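Local coordinates for protein polyisoprenyl-teichoic acid--peptidoglycan teichoic acid transferase TagV (Bacillus subtilis, PDB 6UF3) that belongs to the LytR-CpsA-Psr family and is named as a transferase, built on a mixed beta sheet flanked by helices, at residues M11-S25 with K63-V77. Numbering follows the deposited sequence.
Sequences MGIEDYATKGQKGRS and KINAAYSKGGKDETV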
# COMPACT_ATOMS: atom_id res chain seq x y z
N MET A 11 0.59 1.88 4.33
CA MET A 11 2.02 1.92 4.64
C MET A 11 2.41 0.58 5.25
O MET A 11 1.81 0.15 6.24
CB MET A 11 2.33 3.07 5.60
CG MET A 11 2.17 4.44 4.96
SD MET A 11 2.07 5.78 6.19
CE MET A 11 0.35 5.64 6.69
N GLY A 12 3.39 -0.08 4.64
CA GLY A 12 4.01 -1.26 5.21
C GLY A 12 5.41 -0.91 5.70
O GLY A 12 6.21 -0.35 4.95
N ILE A 13 5.67 -1.23 6.97
CA ILE A 13 6.95 -0.90 7.61
C ILE A 13 7.47 -2.12 8.37
O ILE A 13 6.76 -3.10 8.59
CB ILE A 13 6.83 0.30 8.56
CG1 ILE A 13 5.96 -0.07 9.76
CG2 ILE A 13 6.25 1.51 7.84
CD1 ILE A 13 5.91 1.02 10.80
N GLU A 14 8.75 -2.06 8.74
CA GLU A 14 9.34 -3.07 9.60
C GLU A 14 9.32 -2.63 11.06
O GLU A 14 8.74 -3.31 11.92
CB GLU A 14 10.77 -3.40 9.16
CG GLU A 14 11.46 -4.42 10.05
CD GLU A 14 12.78 -4.93 9.48
OE1 GLU A 14 13.12 -4.57 8.34
OE2 GLU A 14 13.46 -5.71 10.19
N ASP A 15 9.91 -1.47 11.35
CA ASP A 15 10.03 -0.95 12.71
C ASP A 15 9.16 0.29 12.85
O ASP A 15 9.38 1.29 12.16
CB ASP A 15 11.48 -0.61 13.04
CG ASP A 15 12.40 -1.82 12.99
OD1 ASP A 15 12.10 -2.84 13.65
OD2 ASP A 15 13.43 -1.75 12.28
N TYR A 16 8.19 0.24 13.77
CA TYR A 16 7.51 1.45 14.20
C TYR A 16 8.46 2.41 14.92
O TYR A 16 8.20 3.62 14.94
CB TYR A 16 6.34 1.11 15.13
CG TYR A 16 5.05 0.73 14.44
CD1 TYR A 16 4.32 1.66 13.72
CD2 TYR A 16 4.55 -0.57 14.55
CE1 TYR A 16 3.13 1.30 13.09
CE2 TYR A 16 3.37 -0.93 13.93
CZ TYR A 16 2.66 0.01 13.20
OH TYR A 16 1.48 -0.36 12.58
N ALA A 17 9.55 1.92 15.50
CA ALA A 17 10.47 2.78 16.24
C ALA A 17 11.90 2.28 16.11
O ALA A 17 12.20 1.15 16.52
CB ALA A 17 10.07 2.85 17.73
N THR A 18 12.79 3.13 15.59
CA THR A 18 14.21 2.78 15.58
C THR A 18 15.04 4.03 15.35
O THR A 18 14.57 5.03 14.80
CB THR A 18 14.51 1.72 14.51
OG1 THR A 18 15.86 1.25 14.67
CG2 THR A 18 14.34 2.30 13.11
N LYS A 19 16.30 3.96 15.79
CA LYS A 19 17.28 5.02 15.57
C LYS A 19 16.85 6.35 16.19
O LYS A 19 17.21 7.42 15.70
CB LYS A 19 17.57 5.21 14.07
CG LYS A 19 18.68 4.31 13.54
CD LYS A 19 18.54 4.11 12.04
CE LYS A 19 17.60 2.97 11.71
NZ LYS A 19 18.14 1.65 12.15
N GLY A 20 16.11 6.28 17.30
CA GLY A 20 15.60 7.47 17.95
C GLY A 20 14.40 8.11 17.27
O GLY A 20 13.81 9.03 17.85
N GLN A 21 14.02 7.64 16.08
CA GLN A 21 12.86 8.13 15.35
C GLN A 21 11.96 6.95 14.97
O GLN A 21 11.63 6.12 15.83
CB GLN A 21 13.28 8.90 14.09
CG GLN A 21 13.82 10.32 14.34
CD GLN A 21 14.30 11.00 13.05
OE1 GLN A 21 15.27 10.55 12.43
NE2 GLN A 21 13.62 12.07 12.65
N LYS A 22 11.57 6.87 13.70
CA LYS A 22 10.82 5.75 13.14
C LYS A 22 11.64 5.09 12.04
O LYS A 22 12.68 5.60 11.61
CB LYS A 22 9.46 6.20 12.59
CG LYS A 22 8.73 7.23 13.43
CD LYS A 22 7.51 6.64 14.12
CE LYS A 22 7.05 7.52 15.28
NZ LYS A 22 6.11 6.80 16.19
N GLY A 23 11.17 3.92 11.58
CA GLY A 23 11.85 3.21 10.51
C GLY A 23 11.43 3.71 9.13
O GLY A 23 10.48 4.46 8.98
N ARG A 24 12.18 3.28 8.12
CA ARG A 24 11.78 3.58 6.74
C ARG A 24 10.59 2.72 6.34
O ARG A 24 10.44 1.58 6.79
CB ARG A 24 12.94 3.34 5.78
CG ARG A 24 14.16 4.20 6.07
CD ARG A 24 15.38 3.71 5.30
NE ARG A 24 15.44 4.32 3.97
CZ ARG A 24 16.13 5.42 3.69
NH1 ARG A 24 16.82 6.04 4.64
NH2 ARG A 24 16.13 5.90 2.45
N SER A 25 9.73 3.27 5.50
CA SER A 25 8.62 2.49 4.98
C SER A 25 9.12 1.58 3.86
O SER A 25 10.08 1.89 3.15
CB SER A 25 7.49 3.39 4.49
OG SER A 25 7.93 4.27 3.47
N LYS A 63 14.78 9.84 -0.95
CA LYS A 63 13.88 8.75 -1.27
C LYS A 63 12.61 8.85 -0.43
O LYS A 63 12.66 9.22 0.73
CB LYS A 63 14.55 7.41 -1.02
CG LYS A 63 15.81 7.19 -1.79
CD LYS A 63 16.39 5.84 -1.44
CE LYS A 63 17.74 5.67 -2.06
NZ LYS A 63 18.15 4.25 -2.10
N ILE A 64 11.46 8.51 -1.03
CA ILE A 64 10.21 8.71 -0.30
C ILE A 64 10.14 7.81 0.93
O ILE A 64 9.50 8.17 1.93
CB ILE A 64 9.00 8.51 -1.23
CG1 ILE A 64 7.73 9.01 -0.54
CG2 ILE A 64 8.87 7.06 -1.70
CD1 ILE A 64 6.55 9.22 -1.49
N ASN A 65 10.83 6.67 0.92
CA ASN A 65 10.74 5.77 2.07
C ASN A 65 11.40 6.36 3.31
O ASN A 65 11.13 5.89 4.42
CB ASN A 65 11.34 4.40 1.73
CG ASN A 65 12.84 4.43 1.52
OD1 ASN A 65 13.45 5.49 1.45
ND2 ASN A 65 13.43 3.26 1.41
N ALA A 66 12.24 7.39 3.15
CA ALA A 66 12.81 8.04 4.32
C ALA A 66 11.81 8.92 5.06
O ALA A 66 12.07 9.29 6.21
CB ALA A 66 14.03 8.88 3.92
N ALA A 67 10.67 9.25 4.44
CA ALA A 67 9.72 10.15 5.10
C ALA A 67 9.26 9.59 6.44
O ALA A 67 9.15 10.33 7.42
CB ALA A 67 8.51 10.41 4.20
N TYR A 68 8.95 8.29 6.49
CA TYR A 68 8.48 7.70 7.74
C TYR A 68 9.56 7.77 8.80
O TYR A 68 9.25 7.88 9.99
CB TYR A 68 8.03 6.26 7.51
CG TYR A 68 7.04 5.74 8.53
CD1 TYR A 68 7.49 5.15 9.70
CD2 TYR A 68 5.67 5.82 8.31
CE1 TYR A 68 6.60 4.68 10.65
CE2 TYR A 68 4.77 5.34 9.27
CZ TYR A 68 5.24 4.77 10.43
OH TYR A 68 4.37 4.29 11.39
N SER A 69 10.83 7.71 8.39
CA SER A 69 11.92 7.79 9.34
C SER A 69 12.23 9.22 9.74
O SER A 69 13.09 9.44 10.61
CB SER A 69 13.17 7.16 8.75
OG SER A 69 13.74 8.03 7.79
N LYS A 70 11.57 10.21 9.13
CA LYS A 70 11.86 11.61 9.40
C LYS A 70 10.57 12.37 9.70
O LYS A 70 10.26 13.40 9.10
CB LYS A 70 12.60 12.21 8.21
CG LYS A 70 13.96 11.57 7.98
CD LYS A 70 14.74 12.32 6.93
CE LYS A 70 16.08 11.65 6.66
NZ LYS A 70 16.84 11.40 7.91
N GLY A 71 9.79 11.84 10.64
CA GLY A 71 8.54 12.46 11.03
C GLY A 71 7.36 11.51 11.15
O GLY A 71 6.25 11.92 11.50
N GLY A 72 7.58 10.24 10.85
CA GLY A 72 6.56 9.23 11.07
C GLY A 72 5.45 9.22 10.04
O GLY A 72 5.58 9.72 8.91
N LYS A 73 4.31 8.63 10.44
CA LYS A 73 3.21 8.50 9.49
C LYS A 73 2.71 9.86 9.02
O LYS A 73 2.28 9.98 7.87
CB LYS A 73 2.06 7.69 10.10
CG LYS A 73 1.31 8.39 11.22
CD LYS A 73 0.05 7.65 11.60
CE LYS A 73 -0.59 8.26 12.83
NZ LYS A 73 0.39 8.41 13.96
N ASP A 74 2.74 10.88 9.88
CA ASP A 74 2.30 12.21 9.46
C ASP A 74 3.18 12.75 8.34
O ASP A 74 2.68 13.34 7.37
CB ASP A 74 2.32 13.18 10.65
CG ASP A 74 1.27 12.88 11.71
OD1 ASP A 74 0.40 12.01 11.49
OD2 ASP A 74 1.33 13.52 12.78
N GLU A 75 4.49 12.56 8.46
CA GLU A 75 5.39 13.02 7.41
C GLU A 75 5.20 12.22 6.13
O GLU A 75 5.20 12.79 5.03
CB GLU A 75 6.84 12.98 7.91
CG GLU A 75 7.88 13.47 6.92
CD GLU A 75 7.76 14.94 6.58
OE1 GLU A 75 7.18 15.71 7.36
OE2 GLU A 75 8.26 15.35 5.51
N THR A 76 5.00 10.90 6.24
CA THR A 76 4.76 10.11 5.03
C THR A 76 3.47 10.53 4.34
O THR A 76 3.43 10.71 3.12
CB THR A 76 4.70 8.62 5.37
OG1 THR A 76 5.97 8.20 5.88
CG2 THR A 76 4.42 7.81 4.12
N VAL A 77 2.39 10.69 5.12
CA VAL A 77 1.10 11.10 4.55
C VAL A 77 1.24 12.43 3.82
O VAL A 77 0.79 12.58 2.68
CB VAL A 77 0.02 11.18 5.63
CG1 VAL A 77 -1.21 11.91 5.08
CG2 VAL A 77 -0.37 9.76 6.11
O HOH W 1 10.55 9.90 12.57
O HOH W 2 7.91 7.01 3.93
O HOH W 3 12.37 0.60 2.44
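S25 OG, I64 O and T76 OG1 meet at one water, whose oxygen lies 2.8 Å from S25 OG and donates to I64 O, thereby linking the two segments. Beside it S25 N bonds to N65 O at 3.2 Å, on a lone pair in the carbonyl plane. A second water donates to S25 O and accepts from N65 ND2. N65 OD1 receives a weak bond from R24 NH2 (2.9 Å, bent to 126° at the hydrogen), the guanidinium standing almost perpendicular to the amide plane while A66 CB covers one of its faces. Both bonds are consistent with the modelled amide orientation, OD1 toward R24 and ND2 toward the water.

The contact joins the end of strand 6-13, in the mixed sheet of this LytR-CpsA-Psr family protein, and the loop leading to strand 25-34 with the turns preceding helix 72-84. Y68 projects from 63-77 against strand 6-13 and the following loop. With CG anti to the backbone N (chi1 -157°), its ring meets I13 CG2, which sits over the centre of one face, 4.1 Å from the centroid. G72 C lies against the opposite face, toward the rim. M11 SD approaches the ring edge in a Met-aromatic contact, 5.3 Å from the Y68 centroid and 80° off the ring normal, and also packs against T76 CG2 at 3.7 Å. At the far end of the ring, Y68 OH lies 3.5 Å from Y16 CD1, near the plane of the Y16 ring at its edge.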